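Local coordinates for type II restriction enzyme NgoMIV (Neisseria gonorrhoeae, PDB 1FIU), which cleaves double-stranded DNA at the sequence 5'-GCCGGC-3' after the first G, working as a magnesium-dependent homotetramer, at residues Ser185-Ile190 and Gln196-Glu201; Leu203-Asn208 and Pro214-Val219; Ser229-Gly234 and Asp239-Phe244; Asp263-Met268 and Lys272-Ile277. All coordinates share one frame; numbering follows the deposited sequence.

All four contacts are buried and join a helix to the central mixed sheet, whose strands 179-187, 215-220, 240-243 and 274-276 lie side by side and parallel. Interactions 1 and 2 use the two ends of helix 197-208, but their chemistry is opposite: interaction 1 is polar and gathers magnesium, phosphates and solvent, whereas interaction 2, about 11 Å away between centres, is purely aliphatic. Interaction 3 repeats that aliphatic packing one crossover further on. Interaction 4, its centre about 7 Å from that of interaction 3, adds backbone bonds that end a helix; its centre lies about 16 Å from the chain centre, farther than the others, and away from the metal site.

Interaction 1 (Ser185-Ile190 and Gln196-Glu201); sequences SCKWTI and QNARSE. With MG (magnesium ion), chain Q; ACY (acetic acid), chain R; nucleotides of chain D.
Lys187 and Asn197 reach toward each other from opposite directions and are joined by a hydrogen bond between NZ of Lys187 and OD1 of Asn197, 2.8 Å long. The donor lies in the carbonyl plane on a lone pair, with a C=O...N angle of 130°. The lysine chain runs extended until its last torsion (chi4 -58°), which swings NZ round; the same amine also bonds acetate O at 3.0 Å and water 1. The other arm of the Asn197 amide, ND2, donates to OP1 of DC1 in chain D at 3.0 Å, so both ends of the amide are held. Metal bonds form the second group. One magnesium takes the backbone O of Cys186 at 2.2 Å and OP2 of DC1 at 2.1 Å, with acetate, two waters and Asp140 also in its shell. DNA is held through the backbone as well, since Trp188 N points almost straight (176°) at OP1 of DC2, 2.7 Å away. Apolar contact is slight: Lys187 CE rests 4.0 Å from Ala198 CB. Asp140 with Ser185-Cys186-Lys187 is consistent with a variant PD-(D/E)XK site in which a serine stands at the acidic position, here holding cleaved DNA. Strand 185-187 and helix 197-201 run antiparallel; Ala198 also packs on Val218 of strand 215-220 and Ile231 of helix 225-232, while Gln196 and Asn197 touch a second subunit.

Interaction 2 (Leu203-Asn208 and Pro214-Val219); sequences LNLVRN and PHIVVV
This is a small, wholly aliphatic helix-on-sheet contact, in which Leu205 and Val206 near the end of helix 197-208 meet Ile216 at the start of strand 215-220. The touching end of Ile216 is its CD1 methyl, which lies 3.9 Å from CB of Leu205. One branch of the leucine lies alongside, with CD1 of Leu205 4.0 Å from CG1 of Ile216, and the two side chains overlap flank to flank, each running on past the other. Ile216 reaches this far because its longer branch leaves anti to the carbonyl carbon (chi1 -61°) and continues extended (chi2 175°). Val206 adds only a fringe, its CG2 4.4 Å from CD1 of Ile216. No hydrogen bond joins the segments; the polar ties stay within the helical segment, where ND2 of Asn208 folds back on the backbone O of Asn204 at 3.0 Å. That carbonyl also accepts from Asn208 N, so Asn204 O is gripped by both the backbone and the side chain of Asn208. The backbone N of Ile216 donates to Asp239 OD2. Val206 packs on Val206 of a third subunit, and Arg207 makes a salt bridge with Glu237 of a second subunit. The arrangement closes a beta-alpha-beta crossover, in which helix 197-208 leads from strand 179-187 into the parallel neighbouring strand 215-220.

Interaction 3 (Ser229-Gly234 and Asp239-Phe244); sequences SSIALG and DCVYHF
Val241 meets Ala232 in the tight part of this contact, with CG2 of the valine set 3.7 Å from CA of Ala232 and 3.8 Å from its CB. The small alanine lets strand and helix backbones come close, the CA atoms of Ala232 and Val241 being 5.8 Å apart. With CG1 of Val241 anti to the backbone N (chi1 173°), it is CG2 that faces Ala232. A second, looser touch comes from the preceding helix residue, where CG2 of Ile231 approaches the same Val241 CG2 at 4.2 Å. Thus one valine methyl carries nearly all of the contact, without any hydrogen bond across it. The looser side begins where Leu233 leaves helical geometry: its CB points away from the strand, and Gly234 turns off with a positive phi (91°) into a partly exposed place. There the polar atoms serve others, as Leu233 O accepts from Arg199 NH2 and the Gly234 backbone bonds a second subunit. Ahead of Val241, Asp239 forms a salt bridge with Arg209 of a third subunit. Val241 also packs on Val218 and Leu274 of the flanking strands. Such a helix C-terminus laid on the next strand belongs to a beta-alpha-beta unit, here strand 215-220, helix 225-232 and strand 240-243.

Interaction 4 (Asp263-Met268 and Lys272-Ile277); sequences DLFYIM and KRLKDI
Met268 O takes the main polar bond of the contact, from Arg273 N at 2.8 Å with an N-H...O angle of 163°, the donor sitting nearly on the C=O axis. A weak second bond reaches the same oxygen from Leu274 N at 3.2 Å. With Lys272 in a positive-phi conformation (56°) and its N bonded to Val269 O, this is a Schellman motif that ends helix 259-270 and turns the chain directly into a strand. CB of Arg273 lies 3.7 Å from Met268 O, beside the bond, but bends at chi2 and chi3 lead the rest of the side chain away, so that NH1 bonds Lys272 O at 3.0 Å. NH1 also bonds Asp239 O, and NH2 bonds the backbone O atoms of Ile238 and Gly234, bonds that tie the turn to the connection between helix 225-232 and strand 240-243. Further out the contact is apolar. Met268 and Leu274 cross at a slant, with CB of Met268 3.8 Å from CB of Leu274, and the methionine CE curving round at chi3 to lie 4.1 Å from leucine CD2. The Phe265 ring comes obliquely to that branch, its CD1 being 4.5 Å from CD2 of Leu274. Beyond the pair, Met268 packs on Ile228 and Ala232 of helix 225-232, and Phe265 on Leu246 of helix 246-256. Strand 274-276, outermost in the sheet of this chain, lies parallel to strand 240-243, where Leu274 touches His243.

Interaction 1 (Ser185-Ile190 and Gln196-Glu201)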
# COMPACT_ATOMS: atom_id res chain seq x y z
N SER I 185 19.88 2.11 3.53
CA SER I 185 20.16 2.55 2.18
C SER I 185 21.05 3.80 2.27
O SER I 185 20.82 4.67 3.11
CB SER I 185 18.83 2.89 1.50
OG SER I 185 19.03 3.81 0.44
N CYS I 186 22.08 3.87 1.41
CA CYS I 186 23.00 5.02 1.40
C CYS I 186 22.91 5.76 0.07
O CYS I 186 22.77 5.15 -0.98
CB CYS I 186 24.46 4.55 1.57
SG CYS I 186 24.81 3.70 3.10
N LYS I 187 23.01 7.09 0.13
CA LYS I 187 23.02 7.90 -1.08
C LYS I 187 24.04 9.02 -0.85
O LYS I 187 23.82 9.89 -0.01
CB LYS I 187 21.63 8.48 -1.34
CG LYS I 187 20.61 7.37 -1.62
CD LYS I 187 19.25 7.91 -2.07
CE LYS I 187 18.32 6.76 -2.51
NZ LYS I 187 18.95 5.96 -3.61
N TRP I 188 25.16 8.98 -1.56
CA TRP I 188 26.22 9.99 -1.39
C TRP I 188 25.63 11.36 -1.72
O TRP I 188 25.82 12.34 -0.97
CB TRP I 188 27.40 9.64 -2.30
CG TRP I 188 28.49 10.69 -2.34
CD1 TRP I 188 28.93 11.36 -3.45
CD2 TRP I 188 29.25 11.20 -1.23
NE1 TRP I 188 29.91 12.26 -3.10
CE2 TRP I 188 30.13 12.18 -1.75
CE3 TRP I 188 29.27 10.92 0.14
CZ2 TRP I 188 31.02 12.90 -0.94
CZ3 TRP I 188 30.16 11.63 0.95
CH2 TRP I 188 31.02 12.61 0.40
N THR I 189 24.92 11.42 -2.84
CA THR I 189 24.20 12.64 -3.24
C THR I 189 22.82 12.18 -3.71
O THR I 189 22.60 10.99 -3.95
CB THR I 189 24.86 13.39 -4.40
OG1 THR I 189 24.88 12.56 -5.56
CG2 THR I 189 26.29 13.81 -4.02
N ILE I 190 21.92 13.14 -3.92
CA ILE I 190 20.57 12.83 -4.36
C ILE I 190 20.12 13.63 -5.59
O ILE I 190 20.56 14.77 -5.77
CB ILE I 190 19.56 13.18 -3.20
CG1 ILE I 190 19.71 12.17 -2.05
CG2 ILE I 190 18.11 13.27 -3.77
CD1 ILE I 190 18.89 12.58 -0.80
N GLN I 196 13.97 7.83 -5.44
CA GLN I 196 12.73 7.11 -5.16
C GLN I 196 12.89 5.60 -5.06
O GLN I 196 11.96 4.91 -4.61
CB GLN I 196 11.65 7.46 -6.20
CG GLN I 196 11.37 8.97 -6.29
CD GLN I 196 11.17 9.65 -4.94
OE1 GLN I 196 10.43 9.17 -4.08
NE2 GLN I 196 11.83 10.78 -4.74
N ASN I 197 14.03 5.07 -5.49
CA ASN I 197 14.20 3.62 -5.34
C ASN I 197 14.27 3.24 -3.85
O ASN I 197 14.01 2.08 -3.52
CB ASN I 197 15.42 3.07 -6.12
CG ASN I 197 16.79 3.57 -5.62
OD1 ASN I 197 16.80 4.61 -4.80
ND2 ASN I 197 17.84 3.01 -6.02
N ALA I 198 14.54 4.20 -2.95
CA ALA I 198 14.54 3.91 -1.50
C ALA I 198 13.09 3.62 -1.08
O ALA I 198 12.84 2.79 -0.20
CB ALA I 198 15.11 5.09 -0.71
N ARG I 199 12.14 4.30 -1.71
CA ARG I 199 10.75 4.08 -1.39
C ARG I 199 10.24 2.75 -1.93
O ARG I 199 9.49 2.04 -1.23
CB ARG I 199 9.85 5.21 -1.94
CG ARG I 199 10.05 6.57 -1.26
CD ARG I 199 9.03 7.61 -1.74
NE ARG I 199 9.40 9.00 -1.44
CZ ARG I 199 9.10 9.67 -0.33
NH1 ARG I 199 8.38 9.10 0.64
NH2 ARG I 199 9.48 10.93 -0.21
N SER I 200 10.62 2.38 -3.16
CA SER I 200 10.13 1.13 -3.70
C SER I 200 10.75 -0.05 -2.96
O SER I 200 10.07 -1.06 -2.70
CB SER I 200 10.38 1.05 -5.21
OG SER I 200 11.75 1.22 -5.49
N GLU I 201 12.02 0.08 -2.57
CA GLU I 201 12.66 -1.00 -1.83
C GLU I 201 12.01 -1.11 -0.45
O GLU I 201 11.75 -2.22 0.03
CB GLU I 201 14.19 -0.77 -1.76
CG GLU I 201 14.83 -1.19 -3.10
CD GLU I 201 16.34 -0.90 -3.23
OE1 GLU I 201 17.09 -1.22 -2.27
OE2 GLU I 201 16.76 -0.39 -4.29
MG MG Q . 22.24 3.43 -2.30
C ACY R . 19.24 2.59 -2.15
O ACY R . 19.97 3.68 -1.98
OXT ACY R . 19.67 1.46 -2.41
CH3 ACY R . 17.74 2.77 -1.98
P DC D 2 25.04 6.69 -4.71
OP1 DC D 2 25.63 7.01 -3.40
OP2 DC D 2 23.56 6.70 -4.88
O5' DC D 2 25.61 7.72 -5.78
C5' DC D 2 27.01 7.88 -5.91
C4' DC D 2 27.34 8.87 -7.00
O4' DC D 2 26.91 8.37 -8.28
C3' DC D 2 26.75 10.28 -6.85
O3' DC D 2 27.88 11.18 -6.94
C2' DC D 2 25.67 10.34 -7.93
C1' DC D 2 26.14 9.34 -8.98
N1 DC D 2 25.04 8.63 -9.67
C2 DC D 2 24.87 8.81 -11.06
O2 DC D 2 25.71 9.52 -11.69
N3 DC D 2 23.81 8.22 -11.68
C4 DC D 2 22.96 7.44 -10.96
N4 DC D 2 21.90 6.88 -11.61
C5 DC D 2 23.15 7.20 -9.57
C6 DC D 2 24.19 7.81 -8.96
OP3 DC D 1 21.18 1.05 -6.09
P DC D 1 21.64 2.31 -5.39
OP1 DC D 1 20.72 3.50 -5.60
OP2 DC D 1 22.03 2.09 -3.95
O5' DC D 1 23.03 2.75 -6.12
C5' DC D 1 24.29 2.31 -5.61
C4' DC D 1 25.41 3.13 -6.21
O4' DC D 1 25.57 2.71 -7.59
C3' DC D 1 25.13 4.62 -6.27
O3' DC D 1 25.68 5.30 -5.17
C2' DC D 1 25.78 5.08 -7.58
C1' DC D 1 25.91 3.83 -8.42
N1 DC D 1 24.94 3.88 -9.54
C2 DC D 1 25.35 4.39 -10.76
O2 DC D 1 26.50 4.83 -10.86
N3 DC D 1 24.49 4.38 -11.82
C4 DC D 1 23.25 3.92 -11.67
N4 DC D 1 22.44 3.93 -12.73
C5 DC D 1 22.79 3.41 -10.41
C6 DC D 1 23.66 3.42 -9.38
O HOH W 1 21.92 4.99 -3.76
O HOH W 2 24.47 3.34 -2.37

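Interaction 2 (Leu203-Asn208 and Pro214-Val219)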
# COMPACT_ATOMS: atom_id res chain seq x y z
N LEU I 203 8.91 -0.38 0.30
CA LEU I 203 7.59 -0.99 0.16
C LEU I 203 7.68 -2.49 -0.06
O LEU I 203 6.79 -3.23 0.39
CB LEU I 203 6.79 -0.33 -0.97
CG LEU I 203 6.20 1.00 -0.46
CD1 LEU I 203 5.76 1.84 -1.64
CD2 LEU I 203 5.04 0.71 0.49
N ASN I 204 8.72 -2.94 -0.75
CA ASN I 204 8.88 -4.38 -0.95
C ASN I 204 9.15 -5.07 0.39
O ASN I 204 8.65 -6.16 0.66
CB ASN I 204 10.01 -4.67 -1.93
CG ASN I 204 9.57 -4.50 -3.38
OD1 ASN I 204 8.41 -4.75 -3.72
ND2 ASN I 204 10.49 -4.10 -4.26
N LEU I 205 9.94 -4.43 1.25
CA LEU I 205 10.23 -5.01 2.56
C LEU I 205 8.94 -5.05 3.40
O LEU I 205 8.69 -6.00 4.16
CB LEU I 205 11.29 -4.16 3.29
CG LEU I 205 12.71 -4.27 2.70
CD1 LEU I 205 13.63 -3.30 3.45
CD2 LEU I 205 13.18 -5.72 2.83
N VAL I 206 8.11 -4.01 3.26
CA VAL I 206 6.85 -3.98 3.98
C VAL I 206 5.89 -5.07 3.51
O VAL I 206 5.36 -5.86 4.31
CB VAL I 206 6.12 -2.61 3.80
CG1 VAL I 206 4.67 -2.71 4.32
CG2 VAL I 206 6.88 -1.51 4.50
N ARG I 207 5.66 -5.09 2.20
CA ARG I 207 4.70 -6.00 1.59
C ARG I 207 4.97 -7.48 1.67
O ARG I 207 4.03 -8.28 1.69
CB ARG I 207 4.50 -5.63 0.11
CG ARG I 207 3.81 -4.29 -0.06
CD ARG I 207 3.73 -3.86 -1.52
NE ARG I 207 2.96 -2.62 -1.62
CZ ARG I 207 2.87 -1.86 -2.72
NH1 ARG I 207 3.51 -2.22 -3.82
NH2 ARG I 207 2.16 -0.74 -2.70
N ASN I 208 6.24 -7.85 1.75
CA ASN I 208 6.60 -9.28 1.72
C ASN I 208 7.06 -9.91 3.02
O ASN I 208 7.45 -11.08 3.05
CB ASN I 208 7.68 -9.48 0.64
CG ASN I 208 7.14 -9.23 -0.74
OD1 ASN I 208 6.34 -10.02 -1.24
ND2 ASN I 208 7.52 -8.11 -1.35
N PRO I 214 11.89 -4.86 9.48
CA PRO I 214 13.22 -4.39 9.90
C PRO I 214 13.19 -2.86 9.95
O PRO I 214 12.27 -2.22 9.45
CB PRO I 214 14.13 -4.76 8.72
CG PRO I 214 13.40 -5.90 8.00
CD PRO I 214 11.91 -5.56 8.18
N HIS I 215 14.20 -2.28 10.59
CA HIS I 215 14.37 -0.83 10.51
C HIS I 215 14.59 -0.58 9.00
O HIS I 215 15.24 -1.37 8.31
CB HIS I 215 15.64 -0.40 11.24
CG HIS I 215 15.50 -0.36 12.72
ND1 HIS I 215 15.81 -1.43 13.54
CD2 HIS I 215 15.09 0.63 13.55
CE1 HIS I 215 15.60 -1.10 14.80
NE2 HIS I 215 15.17 0.15 14.83
N ILE I 216 14.05 0.52 8.47
CA ILE I 216 14.24 0.89 7.06
C ILE I 216 14.66 2.36 7.12
O ILE I 216 13.83 3.25 7.41
CB ILE I 216 12.93 0.74 6.23
CG1 ILE I 216 12.45 -0.73 6.25
CG2 ILE I 216 13.19 1.14 4.76
CD1 ILE I 216 11.13 -0.95 5.56
N VAL I 217 15.94 2.62 6.86
CA VAL I 217 16.45 4.00 6.95
C VAL I 217 17.32 4.36 5.76
O VAL I 217 17.74 3.49 5.00
CB VAL I 217 17.28 4.19 8.24
CG1 VAL I 217 16.42 3.88 9.47
CG2 VAL I 217 18.54 3.26 8.18
N VAL I 218 17.57 5.65 5.60
CA VAL I 218 18.41 6.13 4.51
C VAL I 218 19.46 7.05 5.12
O VAL I 218 19.14 7.84 5.99
CB VAL I 218 17.61 6.97 3.48
CG1 VAL I 218 18.55 7.49 2.42
CG2 VAL I 218 16.50 6.12 2.86
N VAL I 219 20.72 6.91 4.69
CA VAL I 219 21.79 7.80 5.17
C VAL I 219 22.28 8.54 3.93
O VAL I 219 22.50 7.93 2.89
CB VAL I 219 22.97 7.00 5.78
CG1 VAL I 219 24.13 7.97 6.16
CG2 VAL I 219 22.49 6.24 7.03

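Interaction 3 (Ser229-Gly234 and Asp239-Phe244)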
# COMPACT_ATOMS: atom_id res chain seq x y z
N SER I 229 14.67 16.38 1.03
CA SER I 229 13.22 16.29 1.21
C SER I 229 12.52 15.34 0.24
O SER I 229 11.44 14.83 0.56
CB SER I 229 12.57 17.69 1.16
OG SER I 229 12.40 18.13 -0.19
N SER I 230 13.13 15.10 -0.92
CA SER I 230 12.53 14.21 -1.92
C SER I 230 12.42 12.77 -1.41
O SER I 230 11.66 11.99 -1.95
CB SER I 230 13.28 14.25 -3.26
OG SER I 230 14.58 13.69 -3.17
N ILE I 231 13.20 12.41 -0.39
CA ILE I 231 13.06 11.07 0.20
C ILE I 231 12.64 11.14 1.68
O ILE I 231 11.97 10.24 2.18
CB ILE I 231 14.37 10.23 0.01
CG1 ILE I 231 14.17 8.78 0.50
CG2 ILE I 231 15.52 10.89 0.73
CD1 ILE I 231 13.17 7.96 -0.35
N ALA I 232 12.97 12.24 2.38
CA ALA I 232 12.64 12.36 3.79
C ALA I 232 11.17 12.70 4.08
O ALA I 232 10.59 12.22 5.06
CB ALA I 232 13.54 13.40 4.47
N LEU I 233 10.56 13.54 3.25
CA LEU I 233 9.16 13.90 3.52
C LEU I 233 8.20 12.75 3.25
O LEU I 233 8.44 11.92 2.39
CB LEU I 233 8.74 15.12 2.68
CG LEU I 233 9.45 16.43 3.00
CD1 LEU I 233 8.93 17.47 2.00
CD2 LEU I 233 9.21 16.89 4.42
N GLY I 234 7.11 12.71 4.01
CA GLY I 234 6.12 11.68 3.83
C GLY I 234 6.43 10.50 4.73
O GLY I 234 7.54 10.41 5.28
N ASP I 239 11.55 4.83 7.46
CA ASP I 239 11.38 5.16 8.88
C ASP I 239 11.88 6.57 9.20
O ASP I 239 11.20 7.33 9.91
CB ASP I 239 12.16 4.19 9.78
CG ASP I 239 11.67 2.75 9.69
OD1 ASP I 239 10.68 2.47 9.00
OD2 ASP I 239 12.31 1.90 10.32
N CYS I 240 13.08 6.88 8.74
CA CYS I 240 13.73 8.17 8.99
C CYS I 240 14.97 8.28 8.11
O CYS I 240 15.52 7.27 7.66
CB CYS I 240 14.14 8.24 10.46
SG CYS I 240 14.60 9.96 11.01
N VAL I 241 15.41 9.51 7.84
CA VAL I 241 16.61 9.75 7.04
C VAL I 241 17.67 10.33 7.97
O VAL I 241 17.35 11.08 8.91
CB VAL I 241 16.30 10.74 5.88
CG1 VAL I 241 17.58 11.15 5.13
CG2 VAL I 241 15.36 10.07 4.89
N TYR I 242 18.92 9.97 7.74
CA TYR I 242 20.02 10.44 8.59
C TYR I 242 21.06 11.15 7.73
O TYR I 242 21.49 10.60 6.72
CB TYR I 242 20.66 9.25 9.30
CG TYR I 242 19.67 8.57 10.23
CD1 TYR I 242 18.67 7.73 9.72
CD2 TYR I 242 19.70 8.81 11.61
CE1 TYR I 242 17.71 7.13 10.58
CE2 TYR I 242 18.75 8.22 12.47
CZ TYR I 242 17.76 7.39 11.94
OH TYR I 242 16.82 6.84 12.79
N HIS I 243 21.44 12.37 8.12
CA HIS I 243 22.39 13.17 7.37
C HIS I 243 23.81 12.95 7.90
O HIS I 243 24.02 12.91 9.13
CB HIS I 243 22.02 14.67 7.46
CG HIS I 243 22.73 15.53 6.46
ND1 HIS I 243 23.90 16.20 6.74
CD2 HIS I 243 22.47 15.74 5.14
CE1 HIS I 243 24.33 16.80 5.64
NE2 HIS I 243 23.49 16.54 4.65
N PHE I 244 24.77 12.86 6.99
CA PHE I 244 26.16 12.61 7.38
C PHE I 244 26.81 13.72 8.20
O PHE I 244 27.81 13.48 8.87
CB PHE I 244 27.02 12.30 6.14
CG PHE I 244 27.72 13.50 5.54
CD1 PHE I 244 29.11 13.53 5.44
CD2 PHE I 244 26.99 14.59 5.03
CE1 PHE I 244 29.77 14.61 4.84
CE2 PHE I 244 27.65 15.67 4.43
CZ PHE I 244 29.03 15.67 4.33

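Interaction 4 (Asp263-Met268 and Lys272-Ile277)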
# COMPACT_ATOMS: atom_id res chain seq x y z
N ASP I 263 13.80 26.76 6.69
CA ASP I 263 12.42 26.38 6.98
C ASP I 263 12.20 24.90 6.66
O ASP I 263 11.57 24.18 7.44
CB ASP I 263 11.44 27.23 6.16
CG ASP I 263 11.35 28.67 6.65
OD1 ASP I 263 11.94 28.96 7.71
OD2 ASP I 263 10.69 29.49 6.00
N LEU I 264 12.72 24.46 5.52
CA LEU I 264 12.53 23.08 5.09
C LEU I 264 13.32 22.14 5.99
O LEU I 264 12.81 21.07 6.39
CB LEU I 264 12.93 22.93 3.62
CG LEU I 264 12.71 21.55 2.97
CD1 LEU I 264 11.27 21.03 3.29
CD2 LEU I 264 12.92 21.66 1.48
N PHE I 265 14.54 22.54 6.34
CA PHE I 265 15.38 21.77 7.25
C PHE I 265 14.63 21.53 8.57
O PHE I 265 14.57 20.41 9.05
CB PHE I 265 16.68 22.53 7.55
CG PHE I 265 17.56 21.89 8.59
CD1 PHE I 265 18.55 20.96 8.21
CD2 PHE I 265 17.44 22.23 9.93
CE1 PHE I 265 19.40 20.41 9.17
CE2 PHE I 265 18.28 21.69 10.89
CZ PHE I 265 19.28 20.77 10.51
N TYR I 266 14.07 22.59 9.17
CA TYR I 266 13.34 22.38 10.43
C TYR I 266 12.04 21.62 10.28
O TYR I 266 11.62 20.95 11.22
CB TYR I 266 13.12 23.72 11.17
CG TYR I 266 14.42 24.23 11.75
CD1 TYR I 266 15.00 25.41 11.28
CD2 TYR I 266 15.11 23.50 12.71
CE1 TYR I 266 16.24 25.83 11.74
CE2 TYR I 266 16.36 23.92 13.19
CZ TYR I 266 16.92 25.09 12.69
OH TYR I 266 18.16 25.51 13.12
N ILE I 267 11.40 21.69 9.12
CA ILE I 267 10.18 20.92 8.92
C ILE I 267 10.56 19.45 9.02
O ILE I 267 9.88 18.65 9.68
CB ILE I 267 9.56 21.17 7.54
CG1 ILE I 267 8.84 22.53 7.56
CG2 ILE I 267 8.55 20.06 7.19
CD1 ILE I 267 8.39 22.99 6.22
N MET I 268 11.67 19.09 8.37
CA MET I 268 12.14 17.70 8.41
C MET I 268 12.68 17.29 9.77
O MET I 268 12.37 16.19 10.25
CB MET I 268 13.21 17.46 7.33
CG MET I 268 12.69 17.62 5.92
SD MET I 268 13.90 17.17 4.67
CE MET I 268 15.01 18.66 4.69
N LYS I 272 10.49 14.92 12.64
CA LYS I 272 11.02 13.57 12.83
C LYS I 272 11.26 12.80 11.54
O LYS I 272 11.00 11.59 11.48
CB LYS I 272 10.06 12.76 13.72
CG LYS I 272 9.71 13.45 15.04
CD LYS I 272 10.94 13.84 15.82
CE LYS I 272 10.57 14.64 17.08
NZ LYS I 272 11.78 15.13 17.81
N ARG I 273 11.73 13.50 10.50
CA ARG I 273 12.02 12.82 9.22
C ARG I 273 13.50 12.86 8.92
O ARG I 273 13.97 12.14 8.04
CB ARG I 273 11.30 13.46 8.02
CG ARG I 273 9.80 13.71 8.19
CD ARG I 273 9.07 12.45 8.69
NE ARG I 273 9.09 11.35 7.72
CZ ARG I 273 9.52 10.12 8.01
NH1 ARG I 273 9.97 9.84 9.23
NH2 ARG I 273 9.44 9.15 7.10
N LEU I 274 14.23 13.71 9.64
CA LEU I 274 15.66 13.87 9.43
C LEU I 274 16.44 14.02 10.74
O LEU I 274 16.05 14.80 11.63
CB LEU I 274 15.92 15.11 8.53
CG LEU I 274 17.37 15.36 8.15
CD1 LEU I 274 17.91 14.17 7.31
CD2 LEU I 274 17.47 16.68 7.37
N LYS I 275 17.52 13.25 10.88
CA LYS I 275 18.37 13.28 12.07
C LYS I 275 19.84 13.27 11.65
O LYS I 275 20.14 13.33 10.46
CB LYS I 275 18.07 12.07 12.97
CG LYS I 275 16.63 12.02 13.50
CD LYS I 275 16.41 10.77 14.36
CE LYS I 275 14.95 10.64 14.83
NZ LYS I 275 14.85 9.59 15.93
N ASP I 276 20.74 13.19 12.62
CA ASP I 276 22.17 13.16 12.33
C ASP I 276 22.65 11.71 12.27
O ASP I 276 22.03 10.84 12.88
CB ASP I 276 22.95 13.85 13.45
CG ASP I 276 24.44 13.89 13.17
OD1 ASP I 276 24.84 14.52 12.16
OD2 ASP I 276 25.22 13.31 13.93
N ILE I 277 23.77 11.47 11.59
CA ILE I 277 24.33 10.11 11.50
C ILE I 277 24.53 9.54 12.93
O ILE I 277 24.35 8.34 13.16
CB ILE I 277 25.71 10.13 10.72
CG1 ILE I 277 26.33 8.73 10.64
CG2 ILE I 277 26.69 11.07 11.39
CD1 ILE I 277 25.54 7.77 9.84